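Local structure of aminotransferase (Neisseria meningitidis Z2491, 3JTX) at residues K7-Y12 and A136-G141; E93-L98 and K265-Y270; Q109-P114 and T169-V174; G142-A147 and L359-E364; L221-A226 and Q235-F240. The protein probably catalyses pyridoxal-phosphate-dependent transfer of amino groups between amino acids and 2-oxo acids. All blocks are in the same frame, centred on the assembly; numbering follows the deposited sequence.

Interaction 1 of 5, residues K7-Y12 and A136-G141; sequences KQLKPY and ATLLGG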
# COMPACT_ATOMS: atom_id res chain seq x y z
N LYS A 7 -6.37 16.91 -9.64
CA LYS A 7 -5.63 18.07 -10.17
C LYS A 7 -5.59 19.19 -9.13
O LYS A 7 -4.63 19.94 -9.06
CB LYS A 7 -6.25 18.58 -11.48
CG LYS A 7 -5.99 17.67 -12.67
CD LYS A 7 -6.70 18.12 -13.96
CE LYS A 7 -5.86 19.08 -14.80
NZ LYS A 7 -6.37 19.16 -16.25
N GLN A 8 -6.65 19.28 -8.34
CA GLN A 8 -6.80 20.35 -7.36
C GLN A 8 -5.97 20.13 -6.10
O GLN A 8 -5.35 21.06 -5.59
CB GLN A 8 -8.27 20.47 -7.01
CG GLN A 8 -8.61 21.63 -6.12
CD GLN A 8 -9.08 21.18 -4.76
OE1 GLN A 8 -10.18 20.59 -4.60
NE2 GLN A 8 -8.26 21.45 -3.76
N LEU A 9 -5.96 18.91 -5.61
CA LEU A 9 -5.27 18.58 -4.36
C LEU A 9 -3.74 18.80 -4.43
O LEU A 9 -3.10 18.46 -5.44
CB LEU A 9 -5.61 17.15 -3.95
CG LEU A 9 -7.07 16.91 -3.51
CD1 LEU A 9 -7.33 15.42 -3.40
CD2 LEU A 9 -7.41 17.62 -2.19
N LYS A 10 -3.19 19.40 -3.37
CA LYS A 10 -1.75 19.67 -3.24
C LYS A 10 -1.21 18.85 -2.08
O LYS A 10 -1.33 19.27 -0.91
CB LYS A 10 -1.47 21.16 -2.99
CG LYS A 10 -1.88 22.09 -4.14
CD LYS A 10 -1.19 21.71 -5.44
CE LYS A 10 -1.44 22.74 -6.54
NZ LYS A 10 -0.91 24.09 -6.19
N PRO A 11 -0.66 17.65 -2.37
CA PRO A 11 -0.26 16.74 -1.27
C PRO A 11 0.97 17.19 -0.48
O PRO A 11 1.16 16.70 0.63
CB PRO A 11 0.04 15.42 -2.00
CG PRO A 11 0.43 15.84 -3.39
CD PRO A 11 -0.45 17.03 -3.70
N TYR A 12 1.77 18.11 -1.04
CA TYR A 12 3.03 18.53 -0.42
C TYR A 12 3.15 20.06 -0.32
O TYR A 12 3.67 20.72 -1.24
CB TYR A 12 4.24 17.97 -1.18
CG TYR A 12 4.27 16.46 -1.41
CD1 TYR A 12 3.86 15.55 -0.42
CD2 TYR A 12 4.74 15.96 -2.61
CE1 TYR A 12 3.90 14.17 -0.66
CE2 TYR A 12 4.81 14.61 -2.85
CZ TYR A 12 4.40 13.71 -1.89
OH TYR A 12 4.50 12.37 -2.21
N ALA A 136 -7.82 12.15 1.83
CA ALA A 136 -8.48 10.87 2.09
C ALA A 136 -9.99 11.05 2.15
O ALA A 136 -10.75 10.27 1.57
CB ALA A 136 -7.94 10.26 3.42
N THR A 137 -10.41 12.11 2.85
CA THR A 137 -11.82 12.43 2.99
C THR A 137 -12.46 12.73 1.64
O THR A 137 -13.46 12.11 1.28
CB THR A 137 -12.01 13.61 3.96
OG1 THR A 137 -11.48 13.23 5.25
CG2 THR A 137 -13.51 14.00 4.07
N LEU A 138 -11.85 13.64 0.87
CA LEU A 138 -12.43 14.07 -0.41
C LEU A 138 -12.42 12.94 -1.44
O LEU A 138 -13.43 12.70 -2.11
CB LEU A 138 -11.72 15.34 -0.93
CG LEU A 138 -11.96 16.61 -0.09
CD1 LEU A 138 -11.22 17.83 -0.65
CD2 LEU A 138 -13.46 16.92 0.09
N LEU A 139 -11.31 12.22 -1.55
CA LEU A 139 -11.26 11.08 -2.46
C LEU A 139 -12.22 9.97 -2.05
O LEU A 139 -12.70 9.24 -2.90
CB LEU A 139 -9.84 10.54 -2.64
CG LEU A 139 -8.92 11.48 -3.42
CD1 LEU A 139 -7.46 11.13 -3.17
CD2 LEU A 139 -9.27 11.47 -4.93
N GLY A 140 -12.54 9.86 -0.75
CA GLY A 140 -13.56 8.93 -0.29
C GLY A 140 -15.01 9.36 -0.43
O GLY A 140 -15.91 8.64 -0.02
N GLY A 141 -15.25 10.54 -1.00
CA GLY A 141 -16.61 11.05 -1.19
C GLY A 141 -17.20 11.71 0.05
O GLY A 141 -18.40 11.95 0.11

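Interaction 2 of 5, residues E93-L98 and K265-Y270; sequences EILPVL and KNFLLY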
# COMPACT_ATOMS: atom_id res chain seq x y z
N GLU A 93 -6.06 -6.51 18.63
CA GLU A 93 -6.11 -5.04 18.74
C GLU A 93 -5.00 -4.29 18.03
O GLU A 93 -4.89 -3.07 18.17
CB GLU A 93 -6.13 -4.62 20.21
CG GLU A 93 -7.44 -4.96 20.92
CD GLU A 93 -7.51 -4.44 22.34
OE1 GLU A 93 -6.60 -4.76 23.14
OE2 GLU A 93 -8.49 -3.72 22.65
N ILE A 94 -4.18 -5.00 17.26
CA ILE A 94 -3.03 -4.42 16.57
C ILE A 94 -2.91 -4.96 15.14
O ILE A 94 -2.94 -6.16 14.92
CB ILE A 94 -1.72 -4.75 17.32
CG1 ILE A 94 -1.80 -4.27 18.77
CG2 ILE A 94 -0.50 -4.16 16.58
CD1 ILE A 94 -0.54 -4.45 19.59
N LEU A 95 -2.79 -4.07 14.16
CA LEU A 95 -2.39 -4.49 12.79
C LEU A 95 -1.15 -3.72 12.37
O LEU A 95 -1.08 -2.50 12.53
CB LEU A 95 -3.49 -4.23 11.74
CG LEU A 95 -4.77 -5.06 11.82
CD1 LEU A 95 -5.80 -4.60 10.73
CD2 LEU A 95 -4.44 -6.59 11.73
N PRO A 96 -0.16 -4.42 11.80
CA PRO A 96 0.92 -3.65 11.17
C PRO A 96 0.46 -2.94 9.89
O PRO A 96 -0.41 -3.45 9.16
CB PRO A 96 1.98 -4.71 10.86
CG PRO A 96 1.23 -5.99 10.76
CD PRO A 96 -0.04 -5.87 11.55
N VAL A 97 1.08 -1.80 9.60
CA VAL A 97 0.74 -1.04 8.40
C VAL A 97 2.01 -0.56 7.70
O VAL A 97 3.06 -0.42 8.33
CB VAL A 97 -0.17 0.16 8.73
CG1 VAL A 97 -1.51 -0.32 9.32
CG2 VAL A 97 0.54 1.14 9.69
N LEU A 98 1.92 -0.29 6.40
CA LEU A 98 3.09 0.03 5.58
C LEU A 98 3.33 1.54 5.58
O LEU A 98 3.26 2.20 4.52
CB LEU A 98 2.93 -0.53 4.16
CG LEU A 98 2.48 -2.00 4.09
CD1 LEU A 98 2.45 -2.51 2.64
CD2 LEU A 98 3.38 -2.90 4.98
N LYS A 265 -10.90 -6.02 12.74
CA LYS A 265 -11.33 -7.23 12.05
C LYS A 265 -11.80 -6.88 10.64
O LYS A 265 -11.40 -7.53 9.65
CB LYS A 265 -12.46 -7.92 12.83
CG LYS A 265 -12.93 -9.24 12.25
CD LYS A 265 -14.03 -9.84 13.15
CE LYS A 265 -14.47 -11.20 12.64
NZ LYS A 265 -15.15 -11.12 11.31
N ASN A 266 -12.64 -5.85 10.54
CA ASN A 266 -13.17 -5.43 9.25
C ASN A 266 -12.09 -4.77 8.40
O ASN A 266 -12.02 -5.02 7.20
CB ASN A 266 -14.38 -4.52 9.41
CG ASN A 266 -15.55 -5.25 10.03
OD1 ASN A 266 -15.74 -6.45 9.79
ND2 ASN A 266 -16.34 -4.56 10.83
N PHE A 267 -11.22 -3.99 9.04
CA PHE A 267 -10.12 -3.36 8.33
C PHE A 267 -9.18 -4.42 7.71
O PHE A 267 -8.74 -4.28 6.56
CB PHE A 267 -9.36 -2.43 9.27
CG PHE A 267 -8.43 -1.44 8.58
CD1 PHE A 267 -8.66 -0.98 7.28
CD2 PHE A 267 -7.36 -0.91 9.27
CE1 PHE A 267 -7.81 -0.05 6.70
CE2 PHE A 267 -6.52 0.03 8.68
CZ PHE A 267 -6.75 0.45 7.40
N LEU A 268 -8.88 -5.46 8.47
CA LEU A 268 -8.02 -6.54 7.98
C LEU A 268 -8.59 -7.19 6.71
O LEU A 268 -7.84 -7.46 5.76
CB LEU A 268 -7.79 -7.60 9.07
CG LEU A 268 -7.03 -8.85 8.62
CD1 LEU A 268 -5.63 -8.46 8.15
CD2 LEU A 268 -6.99 -9.90 9.78
N LEU A 269 -9.89 -7.44 6.68
CA LEU A 269 -10.52 -8.07 5.51
C LEU A 269 -10.32 -7.19 4.27
O LEU A 269 -9.94 -7.67 3.21
CB LEU A 269 -12.02 -8.30 5.76
CG LEU A 269 -12.81 -8.96 4.62
CD1 LEU A 269 -12.18 -10.32 4.19
CD2 LEU A 269 -14.29 -9.14 5.05
N TYR A 270 -10.59 -5.91 4.42
CA TYR A 270 -10.38 -4.95 3.34
C TYR A 270 -8.91 -4.93 2.89
O TYR A 270 -8.65 -4.88 1.68
CB TYR A 270 -10.78 -3.55 3.82
CG TYR A 270 -10.58 -2.44 2.82
CD1 TYR A 270 -11.61 -2.06 1.97
CD2 TYR A 270 -9.40 -1.74 2.76
CE1 TYR A 270 -11.45 -1.02 1.05
CE2 TYR A 270 -9.22 -0.72 1.83
CZ TYR A 270 -10.26 -0.36 0.99
OH TYR A 270 -10.08 0.68 0.06

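Interaction 3 of 5, residues Q109-P114 and T169-V174; sequences QTVLNP and TKLVFV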
# COMPACT_ATOMS: atom_id res chain seq x y z
N GLN A 109 -11.30 5.43 3.60
CA GLN A 109 -12.12 4.92 2.49
C GLN A 109 -13.19 3.94 2.99
O GLN A 109 -14.34 4.00 2.53
CB GLN A 109 -11.29 4.24 1.38
CG GLN A 109 -10.17 5.08 0.79
CD GLN A 109 -10.56 6.52 0.51
OE1 GLN A 109 -11.37 6.80 -0.38
NE2 GLN A 109 -9.98 7.45 1.28
N THR A 110 -12.84 3.06 3.93
CA THR A 110 -13.78 2.09 4.48
C THR A 110 -14.89 2.73 5.33
O THR A 110 -16.00 2.18 5.45
CB THR A 110 -13.09 1.03 5.36
OG1 THR A 110 -12.75 1.60 6.64
CG2 THR A 110 -11.82 0.47 4.70
N VAL A 111 -14.61 3.86 5.94
CA VAL A 111 -15.59 4.55 6.77
C VAL A 111 -16.61 5.33 5.94
O VAL A 111 -17.77 5.46 6.33
CB VAL A 111 -14.88 5.44 7.81
CG1 VAL A 111 -15.87 6.34 8.53
CG2 VAL A 111 -14.09 4.54 8.80
N LEU A 112 -16.19 5.84 4.78
CA LEU A 112 -17.05 6.64 3.91
C LEU A 112 -17.74 5.72 2.88
O LEU A 112 -17.09 4.91 2.22
CB LEU A 112 -16.22 7.75 3.26
CG LEU A 112 -15.54 8.73 4.25
CD1 LEU A 112 -14.67 9.74 3.52
CD2 LEU A 112 -16.58 9.47 5.12
N ASN A 113 -19.07 5.81 2.80
CA ASN A 113 -19.87 4.93 1.92
C ASN A 113 -21.12 5.68 1.43
O ASN A 113 -22.24 5.19 1.61
CB ASN A 113 -20.29 3.65 2.67
N PRO A 114 -20.91 6.85 0.79
CA PRO A 114 -21.95 7.89 0.67
C PRO A 114 -23.32 7.43 0.14
O PRO A 114 -23.42 6.93 -0.98
CB PRO A 114 -21.31 8.93 -0.28
CG PRO A 114 -19.82 8.68 -0.19
CD PRO A 114 -19.69 7.20 0.04
N THR A 169 -21.23 13.17 11.12
CA THR A 169 -19.79 12.97 11.21
C THR A 169 -19.45 11.52 11.52
O THR A 169 -19.88 10.96 12.53
CB THR A 169 -19.16 13.90 12.26
OG1 THR A 169 -19.29 15.26 11.83
CG2 THR A 169 -17.66 13.58 12.48
N LYS A 170 -18.64 10.91 10.65
CA LYS A 170 -18.31 9.49 10.77
C LYS A 170 -16.96 9.25 11.43
O LYS A 170 -16.71 8.18 11.98
CB LYS A 170 -18.31 8.83 9.37
CG LYS A 170 -19.60 9.04 8.56
CD LYS A 170 -20.83 8.45 9.24
CE LYS A 170 -22.11 8.87 8.54
NZ LYS A 170 -23.34 8.53 9.33
N LEU A 171 -16.08 10.24 11.35
CA LEU A 171 -14.73 10.10 11.88
C LEU A 171 -14.19 11.48 12.23
O LEU A 171 -14.53 12.47 11.58
CB LEU A 171 -13.82 9.41 10.85
CG LEU A 171 -12.39 9.07 11.25
CD1 LEU A 171 -11.95 7.73 10.70
CD2 LEU A 171 -11.43 10.19 10.82
N VAL A 172 -13.41 11.53 13.30
CA VAL A 172 -12.70 12.74 13.69
C VAL A 172 -11.23 12.39 13.75
O VAL A 172 -10.86 11.36 14.32
CB VAL A 172 -13.22 13.20 15.06
CG1 VAL A 172 -12.32 14.20 15.69
CG2 VAL A 172 -14.67 13.74 14.93
N PHE A 173 -10.37 13.22 13.16
CA PHE A 173 -8.91 13.07 13.30
C PHE A 173 -8.39 13.89 14.49
O PHE A 173 -8.82 15.02 14.70
CB PHE A 173 -8.17 13.60 12.08
CG PHE A 173 -8.33 12.77 10.85
CD1 PHE A 173 -7.71 11.55 10.76
CD2 PHE A 173 -9.08 13.24 9.78
CE1 PHE A 173 -7.83 10.78 9.61
CE2 PHE A 173 -9.19 12.48 8.62
CZ PHE A 173 -8.57 11.25 8.54
N VAL A 174 -7.47 13.30 15.24
CA VAL A 174 -6.63 14.04 16.19
C VAL A 174 -5.16 13.83 15.79
O VAL A 174 -4.77 12.74 15.41
CB VAL A 174 -6.86 13.56 17.65
CG1 VAL A 174 -5.83 14.19 18.62
CG2 VAL A 174 -8.28 13.85 18.09

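Interaction 4 of 5, residues G142-A147 and L359-E364; sequences GEIHFA and LARDTE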
# COMPACT_ATOMS: atom_id res chain seq x y z
N GLY A 142 -16.36 12.02 1.04
CA GLY A 142 -16.81 12.68 2.25
C GLY A 142 -16.63 14.17 2.16
O GLY A 142 -15.97 14.68 1.26
N GLU A 143 -17.22 14.87 3.12
CA GLU A 143 -17.13 16.31 3.24
C GLU A 143 -16.17 16.59 4.39
O GLU A 143 -16.35 16.04 5.49
CB GLU A 143 -18.53 16.81 3.58
CG GLU A 143 -18.81 18.22 3.30
CD GLU A 143 -20.28 18.53 3.53
OE1 GLU A 143 -20.71 18.52 4.70
OE2 GLU A 143 -20.99 18.75 2.53
N ILE A 144 -15.14 17.41 4.17
CA ILE A 144 -14.19 17.73 5.24
C ILE A 144 -14.59 19.01 5.97
O ILE A 144 -14.95 20.01 5.35
CB ILE A 144 -12.72 17.79 4.76
CG1 ILE A 144 -11.79 17.95 5.97
CG2 ILE A 144 -12.51 18.92 3.72
CD1 ILE A 144 -10.43 17.32 5.84
N HIS A 145 -14.58 18.94 7.30
CA HIS A 145 -14.92 20.06 8.15
C HIS A 145 -13.78 20.29 9.13
O HIS A 145 -13.08 19.36 9.50
CB HIS A 145 -16.24 19.80 8.86
CG HIS A 145 -17.42 19.80 7.93
ND1 HIS A 145 -18.24 20.90 7.78
CD2 HIS A 145 -17.90 18.86 7.09
CE1 HIS A 145 -19.18 20.63 6.89
NE2 HIS A 145 -18.99 19.40 6.46
N PHE A 146 -13.59 21.55 9.52
CA PHE A 146 -12.37 21.96 10.23
C PHE A 146 -12.65 22.53 11.61
O PHE A 146 -13.47 23.42 11.77
CB PHE A 146 -11.60 22.97 9.35
CG PHE A 146 -11.03 22.35 8.10
CD1 PHE A 146 -9.94 21.51 8.16
CD2 PHE A 146 -11.60 22.62 6.86
CE1 PHE A 146 -9.42 20.92 7.01
CE2 PHE A 146 -11.09 22.04 5.71
CZ PHE A 146 -9.99 21.21 5.78
N ALA A 147 -11.97 21.96 12.62
CA ALA A 147 -11.95 22.49 13.98
C ALA A 147 -10.65 23.28 14.15
O ALA A 147 -9.57 22.69 14.22
CB ALA A 147 -12.04 21.36 15.00
N LEU A 359 -0.67 25.41 5.37
CA LEU A 359 -1.06 24.20 6.10
C LEU A 359 -2.51 24.25 6.59
O LEU A 359 -2.95 23.37 7.34
CB LEU A 359 -0.14 24.00 7.33
CG LEU A 359 1.35 23.84 7.03
CD1 LEU A 359 2.17 23.74 8.33
CD2 LEU A 359 1.54 22.60 6.18
N ALA A 360 -3.25 25.28 6.16
CA ALA A 360 -4.57 25.53 6.69
C ALA A 360 -5.57 25.93 5.60
O ALA A 360 -5.18 26.39 4.52
CB ALA A 360 -4.51 26.62 7.74
N ARG A 361 -6.84 25.71 5.90
CA ARG A 361 -7.93 26.27 5.13
C ARG A 361 -8.62 27.43 5.85
O ARG A 361 -8.70 27.48 7.07
CB ARG A 361 -8.97 25.20 4.79
CG ARG A 361 -9.73 25.61 3.54
CD ARG A 361 -10.80 24.71 3.17
NE ARG A 361 -10.35 23.47 2.54
CZ ARG A 361 -11.21 22.55 2.10
NH1 ARG A 361 -12.51 22.78 2.22
NH2 ARG A 361 -10.78 21.43 1.56
N ASP A 362 -9.08 28.38 5.05
CA ASP A 362 -9.90 29.50 5.56
C ASP A 362 -11.30 29.06 6.06
O ASP A 362 -11.95 28.18 5.50
CB ASP A 362 -10.01 30.61 4.51
CG ASP A 362 -9.61 31.97 5.06
OD1 ASP A 362 -10.23 32.44 6.05
OD2 ASP A 362 -8.67 32.56 4.50
N THR A 363 -11.73 29.67 7.16
CA THR A 363 -13.03 29.35 7.77
C THR A 363 -13.79 30.61 8.15
O THR A 363 -13.27 31.73 8.04
CB THR A 363 -12.87 28.49 9.06
OG1 THR A 363 -12.36 29.30 10.14
CG2 THR A 363 -11.93 27.29 8.80
N GLU A 364 -15.02 30.43 8.64
CA GLU A 364 -15.80 31.54 9.19
C GLU A 364 -15.05 32.26 10.32
O GLU A 364 -15.41 33.37 10.69
CB GLU A 364 -17.18 31.07 9.67

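Interaction 5 of 5, residues L221-A226 and Q235-F240; sequences LGCLQA and QKLLMF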
# COMPACT_ATOMS: atom_id res chain seq x y z
N LEU A 221 0.99 12.22 26.28
CA LEU A 221 -0.19 11.40 26.45
C LEU A 221 -0.67 10.91 25.08
O LEU A 221 -0.67 11.66 24.09
CB LEU A 221 -1.28 12.24 27.13
CG LEU A 221 -2.68 11.66 27.39
CD1 LEU A 221 -2.66 10.48 28.37
CD2 LEU A 221 -3.61 12.79 27.92
N GLY A 222 -1.05 9.63 25.02
CA GLY A 222 -1.62 9.04 23.81
C GLY A 222 -3.11 8.76 24.00
O GLY A 222 -3.62 8.74 25.12
N CYS A 223 -3.79 8.57 22.88
CA CYS A 223 -5.24 8.34 22.87
C CYS A 223 -5.64 7.14 23.73
O CYS A 223 -6.54 7.22 24.57
CB CYS A 223 -5.72 8.13 21.42
SG CYS A 223 -7.47 7.65 21.24
N LEU A 224 -4.96 6.01 23.53
CA LEU A 224 -5.33 4.78 24.27
C LEU A 224 -5.06 4.92 25.77
O LEU A 224 -5.85 4.48 26.59
CB LEU A 224 -4.63 3.54 23.69
CG LEU A 224 -4.94 3.19 22.22
CD1 LEU A 224 -4.37 1.82 21.83
CD2 LEU A 224 -6.46 3.24 21.95
N GLN A 225 -3.97 5.60 26.12
CA GLN A 225 -3.66 5.90 27.51
C GLN A 225 -4.69 6.86 28.13
O GLN A 225 -5.05 6.70 29.29
CB GLN A 225 -2.25 6.51 27.60
CG GLN A 225 -1.82 6.93 29.00
CD GLN A 225 -0.39 7.42 29.04
OE1 GLN A 225 0.05 8.15 28.16
NE2 GLN A 225 0.36 6.99 30.08
N ALA A 226 -5.13 7.84 27.36
CA ALA A 226 -6.15 8.79 27.84
C ALA A 226 -7.47 8.06 28.16
O ALA A 226 -8.09 8.32 29.20
CB ALA A 226 -6.39 9.89 26.82
N GLN A 235 -13.61 1.27 22.38
CA GLN A 235 -14.61 1.19 21.32
C GLN A 235 -14.52 2.44 20.43
O GLN A 235 -14.51 3.57 20.94
CB GLN A 235 -16.03 1.05 21.89
CG GLN A 235 -17.08 0.72 20.83
CD GLN A 235 -18.48 0.58 21.40
OE1 GLN A 235 -19.05 -0.50 21.39
NE2 GLN A 235 -19.02 1.67 21.89
N LYS A 236 -14.48 2.22 19.11
CA LYS A 236 -14.42 3.29 18.12
C LYS A 236 -13.17 4.21 18.25
O LYS A 236 -13.22 5.38 17.85
CB LYS A 236 -15.71 4.11 18.14
CG LYS A 236 -16.96 3.32 17.70
CD LYS A 236 -18.17 4.24 17.54
CE LYS A 236 -19.35 3.46 16.96
NZ LYS A 236 -20.60 4.27 16.96
N LEU A 237 -12.09 3.67 18.82
CA LEU A 237 -10.80 4.37 18.94
C LEU A 237 -9.73 3.60 18.20
O LEU A 237 -9.62 2.39 18.36
CB LEU A 237 -10.34 4.45 20.40
CG LEU A 237 -11.22 5.12 21.44
CD1 LEU A 237 -10.46 5.17 22.78
CD2 LEU A 237 -11.62 6.53 20.98
N LEU A 238 -8.95 4.30 17.39
CA LEU A 238 -7.80 3.72 16.72
C LEU A 238 -6.65 4.72 16.78
O LEU A 238 -6.82 5.88 16.44
CB LEU A 238 -8.11 3.40 15.27
CG LEU A 238 -9.07 2.25 14.97
CD1 LEU A 238 -9.37 2.27 13.47
CD2 LEU A 238 -8.50 0.87 15.42
N MSE A 239 -5.48 4.26 17.23
CA MSE A 239 -4.27 5.04 17.12
C MSE A 239 -3.48 4.59 15.89
O MSE A 239 -3.44 3.40 15.57
CB MSE A 239 -3.41 4.88 18.38
CG MSE A 239 -2.77 3.53 18.48
SE MSE A 239 -1.45 3.31 19.89
CE MSE A 239 -0.05 4.32 19.36
N PHE A 240 -2.86 5.54 15.21
CA PHE A 240 -2.03 5.28 14.05
C PHE A 240 -0.64 5.77 14.39
O PHE A 240 -0.46 6.93 14.82
CB PHE A 240 -2.57 6.06 12.83
CG PHE A 240 -3.86 5.56 12.34
CD1 PHE A 240 -5.05 5.89 12.98
CD2 PHE A 240 -3.91 4.75 11.21
CE1 PHE A 240 -6.24 5.43 12.53
CE2 PHE A 240 -5.13 4.28 10.74
CZ PHE A 240 -6.30 4.62 11.40

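Interaction 1 of 5, residues K7-Y12 and A136-G141
Leu-9, the first residue past the end of helix 2-8, reaches across to Leu-138 and Leu-139 in the last turn of helix 131-139. Its CB points toward that helix without touching it. CG stands anti to the carbonyl carbon (chi1 -68°) and sends its two methyls to different partners. CD2 comes to 4.1 Å from CD1 of Leu-138, methyl against methyl, with the two side chains inclined to each other. CD1 turns to the neighbouring residue and lies 4.2 Å from CG of Leu-139, at its branch point. No polar group bridges the segments, so apolar contact alone joins them. The second subunit adds to this patch: its Tyr-273 packs on both Leu-9 and Leu-139. Leu-5, one turn earlier in helix 2-8, touches both leucines of the partner helix. Directly behind Leu-139 the helix stops: Gly-141, with positive phi, gives its N to Leu-138 O at 3.0 Å, and Gly-140 N bonds to Ala-136 O. The arrangement is an N-terminal segment laid on the C-terminal end of a helix that closes in a Schellman motif, beside the subunit interface of the dimer.

Interaction 2 of 5, residues E93-L98 and K265-Y270
Glu-93 OE1 is gripped twice, by a salt bridge from Arg-234 NH1 and a hydrogen bond from Asp-89 N, just ahead of the strand 94-97 whose Leu-95 packs on Leu-268 and Phe-267 of helix 261-274. Leu-95 itself is tied through its backbone to Val-257 of the adjacent strand, which fixes the point from which its side chain sets out. CG lies anti to the carbonyl carbon (chi1 -68°), and methyl CD1 extends to the helix and does nearly all the touching. It sits against the helix backbone, 3.9 Å from Leu-268 N, and 4.0 Å from CB of the same residue. The same methyl also approaches the Phe-267 ring obliquely, 4.3 Å from CD2. The side chains of Leu-95 and Leu-268 run at about a right angle to each other; Leu-268 carries its CG anti to its own N (chi1 173°), and its CD1 comes 4.2 Å from CD2 of Leu-95. Phe-267 is held in turn by an edge-to-face contact with Phe-107 of helix 100-111. No hydrogen bond crosses between the segments. The contact is mainly one leucine methyl, CD1, set against a helix turn, with CD2 adding a looser touch: it is held by dispersion and by exclusion of water, while the polar bonds that set the position of the strand lie at its ends and along its neighbour.

Interaction 3 of 5, residues Q109-P114 and T169-V174
Helix against sheet, in the three-layer alpha/beta/alpha large domain of fold type I pyridoxal-phosphate enzymes: here Val-111, in the last turn of helix 100-111, rests on Lys-170 and Leu-171 of strand 169-175 in the central seven-stranded sheet. Val-111 divides its two methyls between the two strand residues. CG1, anti to its own backbone N (chi1 171°), presses on the start of the lysine, 3.6 Å from CB of Lys-170, and also lies 4.0 Å from the carbonyl O of that residue. CG2, the other branch, meets CD1 of Leu-171 at 4.3 Å. Lys-170 thus contributes only the root of its side chain; its chain bends at chi2 (-61°) and carries the ammonium end away from the valine, so that the aliphatic part covers the edge of a buried contact and the charge stays clear of it. Beyond Val-111 the chain leaves helical geometry at Leu-112, whose side chain turns to Pro-121 and Ile-123. Phe-107, one turn earlier in the helix, also touches Leu-171, while Met-2 of the second subunit packs on Val-111, bringing the dimer partner to the helix end. Within the strand, Leu-171 uses its other methyl on a ring: CD2 stands 3.7 Å above the plane of Phe-173, over its centre.

Interaction 4 of 5, residues G142-A147 and L359-E364
Strand 143-148, at one edge of the large sheet, is covered here by the loop after strand 354-355: Arg-361 lies across Phe-146 and Ile-144. Arg-361 runs out with CG anti to its backbone N (chi1 -155°) and bends at chi3 (-76°), so that its outer part crosses the CE2 corner of the phenyl ring at about a right angle. CB sits over a face of that ring, whereas NH1 comes to its edge in plane. The closest approach is between Phe-146 CE2 and Arg-361 NE, 3.6 Å; CE2 stands 3.5 Å above the guanidinium plane, offset toward its rim. The two planes are 64° apart, so the groups are not stacked flat. Beyond the ring, NH2 of Arg-361 reaches CG2 of Ile-144 at 3.7 Å, and salt-bridges Glu-134 of helix 131-139. Thr-363 adds a looser contact, CG2 to CB of Phe-146 at 4.4 Å, its OG1 being taken by Asn-148, Gln-365 and Gly-366. A glycerol, probably from the crystallisation liquor, lies beside Phe-146. The arginine packs its carbon chain on Phe-146, and the flat cation face, which forms no hydrogen bonds, can lie against CE2 while rim N-H groups remain available to the carboxylate.

Interaction 5 of 5, residues L221-A226 and Q235-F240
Leu-224 and Met-239, the latter modelled as selenomethionine, form the tight part of this contact between helix 223-229 and strand 237-242. Met-239 carries CG between its backbone N and carbonyl carbon (chi1 72°), and the extended chi2 carries SE to 3.8 Å from Leu-224 CD1; the bend at chi3 turns only the terminal CE. CG of Met-239 is also 4.1 Å from that leucine methyl, CD1 of Leu-224, and the two side chains run roughly at right angles. The rest is slacker. The second methyl of Leu-224, CD2, reaches CB of Leu-237 at 4.3 Å, and SG of Cys-223 lies 4.2 Å from CD1 of Leu-237, a contact made less certain because a second conformer of the cysteine is deposited. Solvent lies at the start of the strand segment, where Gln-235 is exposed, whereas the four touching residues are all buried. Gly-222 is the N-cap of the helix; its O accepts the N of Ala-226 at 2.8 Å, and Glu-208 OE2 takes the N of Cys-223. Helix 187-200 also touches the patch, Trp-190 on Cys-223 and Phe-194 on Leu-237. This is helix-on-sheet packing within a beta-alpha-beta crossover, strand 203-207, helix 223-229, strand 237-242, whose last strand leads toward Lys-245, the lysine that carries pyridoxal phosphate.

How the interactions relate
Interactions 2, 3, 4 and 5 all reach the same seven-stranded sheet, interactions 2 and 4 at its two outermost strands, with centres 28 Å apart. Interaction 1 borders two of them: Gln-109 NE2 of interaction 3 is 2.9 Å from Ala-136 O, a probable hydrogen bond, and Gly-142 N of interaction 4 is 2.9 Å from Thr-137 O. Interactions 2 and 3 meet where Tyr-270 CG packs on Thr-110 CG2 at 3.7 Å. Interactions 1, 2 and 3 also touch the second subunit. Interaction 5 is about 5 Å from interaction 2 at nearest atoms; one of its segments lies on strand 237-242, which leads to Lys-245, the lysine bound to the cofactor.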